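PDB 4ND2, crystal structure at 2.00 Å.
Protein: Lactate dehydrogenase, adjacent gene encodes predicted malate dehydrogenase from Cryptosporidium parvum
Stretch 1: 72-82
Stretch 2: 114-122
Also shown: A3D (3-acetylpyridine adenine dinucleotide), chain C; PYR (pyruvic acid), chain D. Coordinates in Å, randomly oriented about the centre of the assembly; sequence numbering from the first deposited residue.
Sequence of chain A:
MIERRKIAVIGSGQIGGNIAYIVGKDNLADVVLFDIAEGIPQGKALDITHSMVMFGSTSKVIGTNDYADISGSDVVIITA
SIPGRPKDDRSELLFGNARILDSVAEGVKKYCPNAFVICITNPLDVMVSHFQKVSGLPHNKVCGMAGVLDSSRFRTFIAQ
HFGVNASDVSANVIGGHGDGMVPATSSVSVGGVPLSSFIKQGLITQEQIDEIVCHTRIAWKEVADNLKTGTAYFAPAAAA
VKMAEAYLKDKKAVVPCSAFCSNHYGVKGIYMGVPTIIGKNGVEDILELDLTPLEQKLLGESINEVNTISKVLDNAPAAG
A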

# COMPACT_ATOMS: atom_id res chain seq x y z
N GLY A 72 13.41 -23.33 -8.92
CA GLY A 72 12.06 -23.11 -8.39
C GLY A 72 11.53 -21.69 -8.53
O GLY A 72 10.54 -21.33 -7.89
N SER A 73 12.17 -20.88 -9.37
CA SER A 73 11.72 -19.50 -9.61
C SER A 73 10.39 -19.51 -10.35
O SER A 73 10.23 -20.22 -11.35
CB SER A 73 12.76 -18.71 -10.41
OG SER A 73 13.92 -18.46 -9.63
N ASP A 74 9.44 -18.72 -9.86
CA ASP A 74 8.13 -18.59 -10.51
C ASP A 74 8.23 -17.67 -11.71
O ASP A 74 7.60 -17.92 -12.74
CB ASP A 74 7.10 -18.04 -9.53
CG ASP A 74 6.90 -18.94 -8.33
OD1 ASP A 74 6.41 -20.07 -8.52
OD2 ASP A 74 7.24 -18.51 -7.21
N VAL A 75 9.01 -16.60 -11.56
CA VAL A 75 9.23 -15.65 -12.63
C VAL A 75 10.73 -15.43 -12.82
O VAL A 75 11.48 -15.36 -11.84
CB VAL A 75 8.55 -14.29 -12.33
CG1 VAL A 75 8.80 -13.28 -13.44
CG2 VAL A 75 7.05 -14.49 -12.11
N VAL A 76 11.15 -15.34 -14.08
CA VAL A 76 12.52 -14.99 -14.41
C VAL A 76 12.49 -13.73 -15.26
O VAL A 76 11.84 -13.70 -16.30
CB VAL A 76 13.23 -16.11 -15.20
CG1 VAL A 76 14.62 -15.67 -15.64
CG2 VAL A 76 13.32 -17.38 -14.36
N ILE A 77 13.17 -12.68 -14.79
CA ILE A 77 13.25 -11.42 -15.53
C ILE A 77 14.68 -11.25 -16.03
O ILE A 77 15.62 -11.20 -15.23
CB ILE A 77 12.82 -10.22 -14.66
CG1 ILE A 77 11.44 -10.47 -14.05
CG2 ILE A 77 12.80 -8.95 -15.50
CD1 ILE A 77 11.00 -9.43 -13.04
N ILE A 78 14.84 -11.16 -17.35
CA ILE A 78 16.16 -11.12 -17.98
C ILE A 78 16.55 -9.69 -18.34
O ILE A 78 15.96 -9.07 -19.23
CB ILE A 78 16.22 -12.00 -19.25
CG1 ILE A 78 15.72 -13.41 -18.93
CG2 ILE A 78 17.63 -12.04 -19.82
CD1 ILE A 78 15.68 -14.35 -20.13
N THR A 79 17.56 -9.17 -17.64
CA THR A 79 18.08 -7.83 -17.89
C THR A 79 19.52 -7.85 -18.41
O THR A 79 20.07 -6.80 -18.75
CB THR A 79 18.05 -6.97 -16.61
OG1 THR A 79 19.17 -7.30 -15.77
CG2 THR A 79 16.76 -7.19 -15.84
N ALA A 80 20.13 -9.04 -18.49
CA ALA A 80 21.55 -9.17 -18.82
C ALA A 80 21.85 -8.59 -20.20
O ALA A 80 21.10 -8.79 -21.15
CB ALA A 80 21.97 -10.63 -18.76
N SER A 81 22.97 -7.87 -20.29
CA SER A 81 23.33 -7.17 -21.51
C SER A 81 24.81 -6.82 -21.53
O SER A 81 25.43 -6.64 -20.48
CB SER A 81 22.51 -5.88 -21.63
OG SER A 81 22.92 -5.09 -22.73
N ILE A 82 25.37 -6.72 -22.74
CA ILE A 82 26.73 -6.21 -22.93
C ILE A 82 26.76 -4.74 -22.53
O ILE A 82 25.74 -4.06 -22.59
CB ILE A 82 27.22 -6.38 -24.39
CG1 ILE A 82 26.39 -5.53 -25.37
CG2 ILE A 82 27.18 -7.85 -24.79
CD1 ILE A 82 26.90 -5.59 -26.79
N ASN A 114 9.70 -24.25 -15.81
CA ASN A 114 8.28 -23.88 -15.68
C ASN A 114 8.07 -22.41 -15.31
O ASN A 114 6.94 -21.99 -15.03
CB ASN A 114 7.59 -24.77 -14.65
CG ASN A 114 7.67 -26.25 -15.01
OD1 ASN A 114 8.13 -27.07 -14.21
ND2 ASN A 114 7.24 -26.58 -16.21
N ALA A 115 9.14 -21.62 -15.31
CA ALA A 115 9.07 -20.21 -14.94
C ALA A 115 8.41 -19.38 -16.04
O ALA A 115 8.49 -19.71 -17.22
CB ALA A 115 10.46 -19.67 -14.65
N PHE A 116 7.75 -18.30 -15.63
CA PHE A 116 7.27 -17.28 -16.56
C PHE A 116 8.43 -16.33 -16.83
O PHE A 116 8.94 -15.71 -15.90
CB PHE A 116 6.09 -16.53 -15.95
CG PHE A 116 5.47 -15.51 -16.86
CD1 PHE A 116 4.94 -15.88 -18.09
CD2 PHE A 116 5.40 -14.17 -16.49
CE1 PHE A 116 4.35 -14.95 -18.93
CE2 PHE A 116 4.82 -13.23 -17.32
CZ PHE A 116 4.30 -13.62 -18.54
N VAL A 117 8.85 -16.23 -18.09
CA VAL A 117 10.04 -15.46 -18.44
C VAL A 117 9.66 -14.11 -19.05
O VAL A 117 8.95 -14.06 -20.05
CB VAL A 117 10.94 -16.23 -19.43
CG1 VAL A 117 12.13 -15.38 -19.85
CG2 VAL A 117 11.40 -17.54 -18.80
N ILE A 118 10.16 -13.04 -18.44
CA ILE A 118 9.97 -11.68 -18.95
C ILE A 118 11.32 -11.12 -19.39
O ILE A 118 12.19 -10.85 -18.57
CB ILE A 118 9.37 -10.74 -17.87
CG1 ILE A 118 8.02 -11.29 -17.37
CG2 ILE A 118 9.20 -9.33 -18.42
CD1 ILE A 118 7.57 -10.69 -16.05
N CYS A 119 11.49 -10.95 -20.70
CA CYS A 119 12.73 -10.39 -21.25
C CYS A 119 12.69 -8.87 -21.25
O CYS A 119 11.66 -8.27 -21.56
CB CYS A 119 12.96 -10.89 -22.68
SG CYS A 119 13.20 -12.67 -22.79
N ILE A 120 13.81 -8.25 -20.88
CA ILE A 120 13.99 -6.80 -20.99
C ILE A 120 15.15 -6.46 -21.94
O ILE A 120 15.13 -5.42 -22.60
CB ILE A 120 14.22 -6.16 -19.60
CG1 ILE A 120 13.03 -6.48 -18.68
CG2 ILE A 120 14.42 -4.65 -19.73
CD1 ILE A 120 13.14 -5.90 -17.29
N THR A 121 16.16 -7.33 -21.99
CA THR A 121 17.34 -7.16 -22.85
C THR A 121 16.99 -6.72 -24.28
O THR A 121 16.14 -7.34 -24.93
CB THR A 121 18.12 -8.49 -22.94
OG1 THR A 121 18.39 -8.97 -21.61
CG2 THR A 121 19.44 -8.30 -23.69
N ASN A 122 17.65 -5.66 -24.75
CA ASN A 122 17.44 -5.14 -26.11
C ASN A 122 18.36 -5.81 -27.13
O ASN A 122 19.43 -6.31 -26.77
CB ASN A 122 17.67 -3.63 -26.16
CG ASN A 122 16.39 -2.83 -25.95
OD1 ASN A 122 15.33 -3.19 -26.46
ND2 ASN A 122 16.50 -1.72 -25.22
PA A3D C . 23.48 -2.50 -17.13
O1A A3D C . 23.34 -1.52 -16.00
O2A A3D C . 24.72 -2.45 -17.99
O5B A3D C . 23.34 -3.98 -16.55
C5B A3D C . 23.61 -5.14 -17.32
C4B A3D C . 24.06 -6.24 -16.37
O4B A3D C . 24.10 -7.50 -17.05
C3B A3D C . 25.46 -5.99 -15.80
O3B A3D C . 25.43 -5.92 -14.37
C2B A3D C . 26.28 -7.17 -16.29
O2B A3D C . 27.26 -7.62 -15.35
C1B A3D C . 25.22 -8.22 -16.54
N9A A3D C . 25.65 -9.29 -17.47
C8A A3D C . 26.44 -9.17 -18.56
N7A A3D C . 26.61 -10.39 -19.14
C5A A3D C . 25.91 -11.29 -18.43
C6A A3D C . 25.66 -12.74 -18.49
N6A A3D C . 26.20 -13.50 -19.47
N1A A3D C . 24.86 -13.27 -17.54
C2A A3D C . 24.31 -12.54 -16.55
N3A A3D C . 24.51 -11.21 -16.43
C4A A3D C . 25.28 -10.55 -17.33
O3 A3D C . 22.22 -2.41 -18.14
PN A3D C . 20.73 -1.95 -17.72
O1N A3D C . 20.69 -0.45 -17.69
O2N A3D C . 20.27 -2.73 -16.52
O5D A3D C . 19.90 -2.47 -18.99
C5D A3D C . 19.79 -3.87 -19.23
C4D A3D C . 19.18 -4.16 -20.59
O4D A3D C . 17.82 -3.71 -20.62
C3D A3D C . 19.89 -3.47 -21.75
O3D A3D C . 20.03 -4.38 -22.84
C2D A3D C . 18.96 -2.35 -22.15
O2D A3D C . 19.05 -1.99 -23.53
C1D A3D C . 17.61 -2.97 -21.83
N1N A3D C . 16.53 -2.00 -21.67
C2N A3D C . 15.37 -2.23 -22.30
C3N A3D C . 14.31 -1.35 -22.20
C7N A3D C . 13.02 -1.61 -22.90
O7N A3D C . 12.14 -0.77 -22.83
C8N A3D C . 12.81 -2.89 -23.66
C4N A3D C . 14.46 -0.21 -21.42
C5N A3D C . 15.66 0.01 -20.77
C6N A3D C . 16.69 -0.90 -20.91
C PYR D . 13.73 2.44 -23.73
O PYR D . 13.92 3.28 -22.81
OXT PYR D . 12.65 2.42 -24.37
CA PYR D . 14.78 1.48 -24.07
O3 PYR D . 14.52 0.53 -24.78
CB PYR D . 16.17 1.69 -23.54
O HOH W 1 5.90 -20.15 -12.92

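Strands 75-78 and 116-119 lie side by side as parallel neighbours in a sheet, their directions 16° apart, and the two stretches bury 644 Å² between them. The hydrogen bonds follow the staggered parallel pattern, in which alternate residues of the first stretch supply both the amide and the carbonyl. Val76 N donates to Phe116 O (2.9 Å) and Val76 O accepts from Ile118 N (2.8 Å), so this one residue straddles two on its partner; before it, Phe116 N donates to Asp74 O (2.9 Å). A water also donates to that carbonyl and to Asn114 O, bridging the stretches where the strands begin.

Ile78 has the largest covered area, 84 Å². Its backbone repeats the straddle, with Ile78 N bonded to Ile118 O (2.9 Å) and Ile78 O to Ile120 N (2.8 Å), and the same carbonyl accepts a longer bond from Thr121 N (3.3 Å). Its side chain shares a face with Val76, Val117 and Cys119. The extended m,t rotamer brings Ile78 CD1 to 3.7 Å from Val117 CG1 and 4.0 Å from Cys119 SG, a wholly apolar meeting.

Thr121, covered over 67 Å², closes the contact beyond the strands. Its hydroxyl, Thr121 OG1, donates to Ala80 O at 2.8 Å, replacing the backbone ladder with a side-chain bond where both chains have become loop.

Ile118 (60 Å²) anchors the opposite face, alongside Val75 and Ile77. Ile118 CD1 reaches Val75 CG1 at 3.9 Å, while Ile118 CB sits 4.4 Å from Ile77 CG1; farther along, Ile77 CG2 packs on Ile120 CD1 at 3.6 Å. Past the strand ends, both stretches meet the dinucleotide, where Asn122 ND2 donates to A3D O2D (3.1 Å). Asn122 ND2 also donates to PYR O3 (3.0 Å).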